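Local coordinates for protein pyridoxamine 5-phosphate-dependent dehydrase (Escherichia coli, PDB 3B8X) that removes the C3'-hydroxyl from GDP-4-keto-6-deoxymannose by a combined transamination-deoxygenation reaction in the biosynthesis of L-colitose, a sugar of the O-antigen, at residues 12-21 against 256-267. The protein carries 1 engineered substitution. Numbering follows the deposited sequence.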
loop_
_atom_site.group_PDB
_atom_site.type_symbol
_atom_site.label_atom_id
_atom_site.label_comp_id
_atom_site.label_asym_id
_atom_site.label_seq_id
_atom_site.Cartn_x
_atom_site.Cartn_y
_atom_site.Cartn_z
ATOM N N THR B 12 14.315 8.556 17.026
ATOM C CA THR B 12 14.564 9.945 16.624
ATOM C C THR B 12 13.478 10.840 17.232
ATOM O O THR B 12 13.399 12.022 16.929
ATOM C CB THR B 12 14.434 10.088 15.110
ATOM O OG1 THR B 12 13.127 9.628 14.737
ATOM C CG2 THR B 12 15.462 9.242 14.462
ATOM N N TRP B 13 12.649 10.266 18.111
ATOM C CA TRP B 13 11.561 10.989 18.722
ATOM C C TRP B 13 11.865 11.451 20.129
ATOM O O TRP B 13 12.636 10.821 20.879
ATOM C CB TRP B 13 10.338 10.096 18.888
ATOM C CG TRP B 13 9.694 9.599 17.635
ATOM C CD1 TRP B 13 10.053 9.866 16.355
ATOM C CD2 TRP B 13 8.485 8.844 17.568
ATOM N NE1 TRP B 13 9.156 9.282 15.481
ATOM C CE2 TRP B 13 8.199 8.624 16.212
ATOM C CE3 TRP B 13 7.616 8.315 18.537
ATOM C CZ2 TRP B 13 7.125 7.814 15.793
ATOM C CZ3 TRP B 13 6.526 7.552 18.128
ATOM C CH2 TRP B 13 6.299 7.298 16.756
ATOM N N ASP B 14 11.188 12.540 20.476
ATOM C CA ASP B 14 11.187 13.097 21.818
ATOM C C ASP B 14 9.773 13.414 22.213
ATOM O O ASP B 14 8.810 12.962 21.579
ATOM C CB ASP B 14 12.207 14.223 22.133
ATOM C CG ASP B 14 12.000 15.510 21.358
ATOM O OD1 ASP B 14 10.945 15.704 20.716
ATOM O OD2 ASP B 14 12.935 16.356 21.362
ATOM N N ASP B 15 9.646 14.171 23.286
ATOM C CA ASP B 15 8.326 14.515 23.756
ATOM C C ASP B 15 7.493 15.109 22.621
ATOM O O ASP B 15 6.281 14.924 22.603
ATOM C CB ASP B 15 8.399 15.486 24.947
ATOM C CG ASP B 15 9.064 16.838 24.581
ATOM O OD1 ASP B 15 10.319 16.943 24.613
ATOM O OD2 ASP B 15 8.332 17.813 24.273
ATOM N N LEU B 16 8.117 15.845 21.698
ATOM C CA LEU B 16 7.382 16.515 20.631
ATOM C C LEU B 16 6.626 15.571 19.724
ATOM O O LEU B 16 5.503 15.874 19.302
ATOM C CB LEU B 16 8.245 17.481 19.816
ATOM C CG LEU B 16 8.855 18.633 20.627
ATOM C CD1 LEU B 16 9.602 19.579 19.708
ATOM C CD2 LEU B 16 7.766 19.376 21.392
ATOM N N GLU B 17 7.222 14.424 19.421
ATOM C CA GLU B 17 6.512 13.481 18.572
ATOM C C GLU B 17 5.331 12.893 19.322
ATOM O O GLU B 17 4.256 12.751 18.774
ATOM C CB GLU B 17 7.431 12.429 17.985
ATOM C CG GLU B 17 8.253 13.012 16.820
ATOM C CD GLU B 17 9.437 13.825 17.300
ATOM O OE1 GLU B 17 9.742 13.771 18.496
ATOM O OE2 GLU B 17 10.069 14.526 16.491
ATOM N N TYR B 18 5.500 12.636 20.606
ATOM C CA TYR B 18 4.415 12.100 21.427
ATOM C C TYR B 18 3.306 13.102 21.617
ATOM O O TYR B 18 2.133 12.743 21.670
ATOM C CB TYR B 18 4.988 11.689 22.771
ATOM C CG TYR B 18 5.716 10.368 22.652
ATOM C CD1 TYR B 18 7.090 10.311 22.347
ATOM C CD2 TYR B 18 5.002 9.163 22.764
ATOM C CE1 TYR B 18 7.718 9.071 22.186
ATOM C CE2 TYR B 18 5.610 7.939 22.586
ATOM C CZ TYR B 18 6.974 7.898 22.335
ATOM O OH TYR B 18 7.574 6.665 22.209
ATOM N N LYS B 19 3.689 14.368 21.706
ATOM C CA LYS B 19 2.718 15.446 21.828
ATOM C C LYS B 19 1.898 15.556 20.538
ATOM O O LYS B 19 0.712 15.899 20.550
ATOM C CB LYS B 19 3.422 16.790 22.134
ATOM C CG LYS B 19 3.594 17.063 23.637
ATOM C CD LYS B 19 4.895 17.784 23.966
ATOM C CE LYS B 19 5.396 17.401 25.361
ATOM N NZ LYS B 19 5.361 18.543 26.323
ATOM N N ALA B 20 2.560 15.322 19.408
ATOM C CA ALA B 20 1.866 15.345 18.122
ATOM C C ALA B 20 0.819 14.234 18.099
ATOM O O ALA B 20 -0.314 14.452 17.696
ATOM C CB ALA B 20 2.888 15.182 16.951
ATOM N N ILE B 21 1.214 13.016 18.469
ATOM C CA ILE B 21 0.283 11.895 18.486
ATOM C C ILE B 21 -0.892 12.183 19.401
ATOM O O ILE B 21 -2.046 11.938 19.063
ATOM C CB ILE B 21 0.974 10.610 18.926
ATOM C CG1 ILE B 21 2.038 10.250 17.867
ATOM C CG2 ILE B 21 -0.045 9.510 19.193
ATOM C CD1 ILE B 21 2.995 9.111 18.257
ATOM N N MET B 256 -1.607 10.375 12.076
ATOM C CA MET B 256 -0.563 10.380 13.071
ATOM C C MET B 256 0.797 10.497 12.408
ATOM O O MET B 256 1.689 11.173 12.938
ATOM C CB MET B 256 -0.603 9.083 13.875
ATOM C CG MET B 256 -1.575 9.146 15.034
ATOM S SD MET B 256 -1.467 7.489 15.686
ATOM C CE MET B 256 -2.745 7.416 16.921
ATOM N N SER B 257 0.970 9.801 11.286
ATOM C CA SER B 257 2.257 9.845 10.614
ATOM C C SER B 257 2.601 11.260 10.152
ATOM O O SER B 257 3.749 11.674 10.193
ATOM C CB SER B 257 2.334 8.872 9.467
ATOM O OG SER B 257 2.446 7.559 9.986
ATOM N N GLY B 258 1.603 11.979 9.672
ATOM C CA GLY B 258 1.802 13.345 9.205
ATOM C C GLY B 258 2.135 14.244 10.414
ATOM O O GLY B 258 3.025 15.069 10.344
ATOM N N ALA B 259 1.502 14.024 11.556
ATOM C CA ALA B 259 1.784 14.852 12.719
ATOM C C ALA B 259 3.198 14.650 13.200
ATOM O O ALA B 259 3.914 15.612 13.474
ATOM C CB ALA B 259 0.778 14.633 13.849
ATOM N N ILE B 260 3.581 13.385 13.302
ATOM C CA ILE B 260 4.895 13.035 13.762
ATOM C C ILE B 260 5.876 13.662 12.768
ATOM O O ILE B 260 6.948 14.186 13.162
ATOM C CB ILE B 260 5.101 11.501 13.741
ATOM C CG1 ILE B 260 4.226 10.807 14.794
ATOM C CG2 ILE B 260 6.563 11.157 13.916
ATOM C CD1 ILE B 260 3.919 9.312 14.558
ATOM N N GLY B 261 5.562 13.519 11.476
ATOM C CA GLY B 261 6.513 13.973 10.452
ATOM C C GLY B 261 6.865 15.455 10.559
ATOM O O GLY B 261 7.977 15.869 10.243
ATOM N N ILE B 262 5.884 16.265 10.927
ATOM C CA ILE B 262 6.098 17.708 10.998
ATOM C C ILE B 262 7.170 18.010 12.036
ATOM O O ILE B 262 8.016 18.871 11.833
ATOM C CB ILE B 262 4.803 18.362 11.476
ATOM C CG1 ILE B 262 3.801 18.384 10.313
ATOM C CG2 ILE B 262 5.106 19.699 12.152
ATOM C CD1 ILE B 262 2.297 18.395 10.743
ATOM N N GLU B 263 7.128 17.234 13.121
ATOM C CA GLU B 263 8.028 17.436 14.238
ATOM C C GLU B 263 9.382 17.020 13.737
ATOM O O GLU B 263 10.347 17.713 13.979
ATOM C CB GLU B 263 7.607 16.584 15.443
ATOM C CG GLU B 263 6.320 17.050 16.118
ATOM C CD GLU B 263 6.235 18.563 16.344
ATOM O OE1 GLU B 263 7.272 19.255 16.491
ATOM O OE2 GLU B 263 5.097 19.066 16.404
ATOM N N GLN B 264 9.427 15.896 13.024
ATOM C CA GLN B 264 10.674 15.327 12.484
ATOM C C GLN B 264 11.388 16.286 11.526
ATOM O O GLN B 264 12.599 16.437 11.593
ATOM C CB GLN B 264 10.386 13.968 11.810
ATOM C CG GLN B 264 10.019 12.833 12.781
ATOM C CD GLN B 264 11.197 12.298 13.583
ATOM O OE1 GLN B 264 11.928 11.420 13.122
ATOM N NE2 GLN B 264 11.381 12.821 14.805
ATOM N N LEU B 265 10.641 16.931 10.635
ATOM C CA LEU B 265 11.209 17.868 9.676
ATOM C C LEU B 265 11.944 18.994 10.417
ATOM O O LEU B 265 12.953 19.499 9.944
ATOM C CB LEU B 265 10.147 18.447 8.724
ATOM C CG LEU B 265 9.534 17.456 7.705
ATOM C CD1 LEU B 265 8.520 18.052 6.770
ATOM C CD2 LEU B 265 10.589 16.827 6.820
ATOM N N LYS B 266 11.454 19.391 11.583
ATOM C CA LYS B 266 12.175 20.445 12.256
ATOM C C LYS B 266 13.517 19.978 12.765
ATOM O O LYS B 266 14.470 20.763 12.840
ATOM C CB LYS B 266 11.360 21.012 13.390
ATOM C CG LYS B 266 9.953 21.328 12.969
ATOM C CD LYS B 266 9.135 21.627 14.191
ATOM C CE LYS B 266 8.004 22.565 13.877
ATOM N NZ LYS B 266 7.139 22.809 15.050
ATOM N N LYS B 267 13.620 18.699 13.107
ATOM C CA LYS B 267 14.878 18.217 13.660
ATOM C C LYS B 267 15.873 17.804 12.582
ATOM O O LYS B 267 17.070 17.677 12.843
ATOM C CB LYS B 267 14.615 17.006 14.564
ATOM C CG LYS B 267 14.094 17.349 15.982
ATOM C CD LYS B 267 13.344 16.174 16.588
ATOM C CE LYS B 267 12.802 16.433 18.000
ATOM N NZ LYS B 267 11.413 16.087 17.984
HETATM O O HOH W 1 4.447 18.205 19.142
#
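The Trp13 indole meets Ile260 and Gln264 obliquely: Ile260 CG2 lies 3.6 Å from Trp13 NE1, Ile260 CD1 rests near Trp13 CZ2, and the Gln264 amide stands steeply to the ring. Glu17 CB covers one indole face, offset toward the rim, Tyr18 CE1 lies at the edge in plane, and NE1 bonds to Ala193 O. The Glu17 carboxylate, 84° from the Gln264 amide, is gripped twice at OE2: Lys267 NZ arrives on the syn side, slightly tilted from the carboxylate plane, at a short 2.5 Å, while Gln264 NE2 comes from above the plane at 2.7 Å. A bend at chi2 (80°) curls Glu17 back, and its OE1 accepts from Asp14 N almost straight. Lys267 NZ also bridges to Asp14 OD1 at 2.8 Å; that oxygen takes the capping bond from Leu16 N on the opposite face. The shared ammonium should offset the like charges of the two acids. Gln264 spends its other N-H on Thr12 O (3.0 Å), and its OE1 accepts from Thr12 OG1 and Ala193 N; together these bonds fix the amide's rotation. Farther along, Ala20 CB meets Ala259 CB at 3.8 Å, and Ile21 packs on Ile260 and Met256. The arrangement is a near-antiparallel helix pair (151°) whose first helix opens with an Asp14–Glu17 capping box clamped by Lys267. In this DegT/DnrJ/EryC1-family aminotransferase it joins helix 15-27 to the long helix 255-286 beside the subunit interface, where Trp13 meets Phe30 of the second subunit.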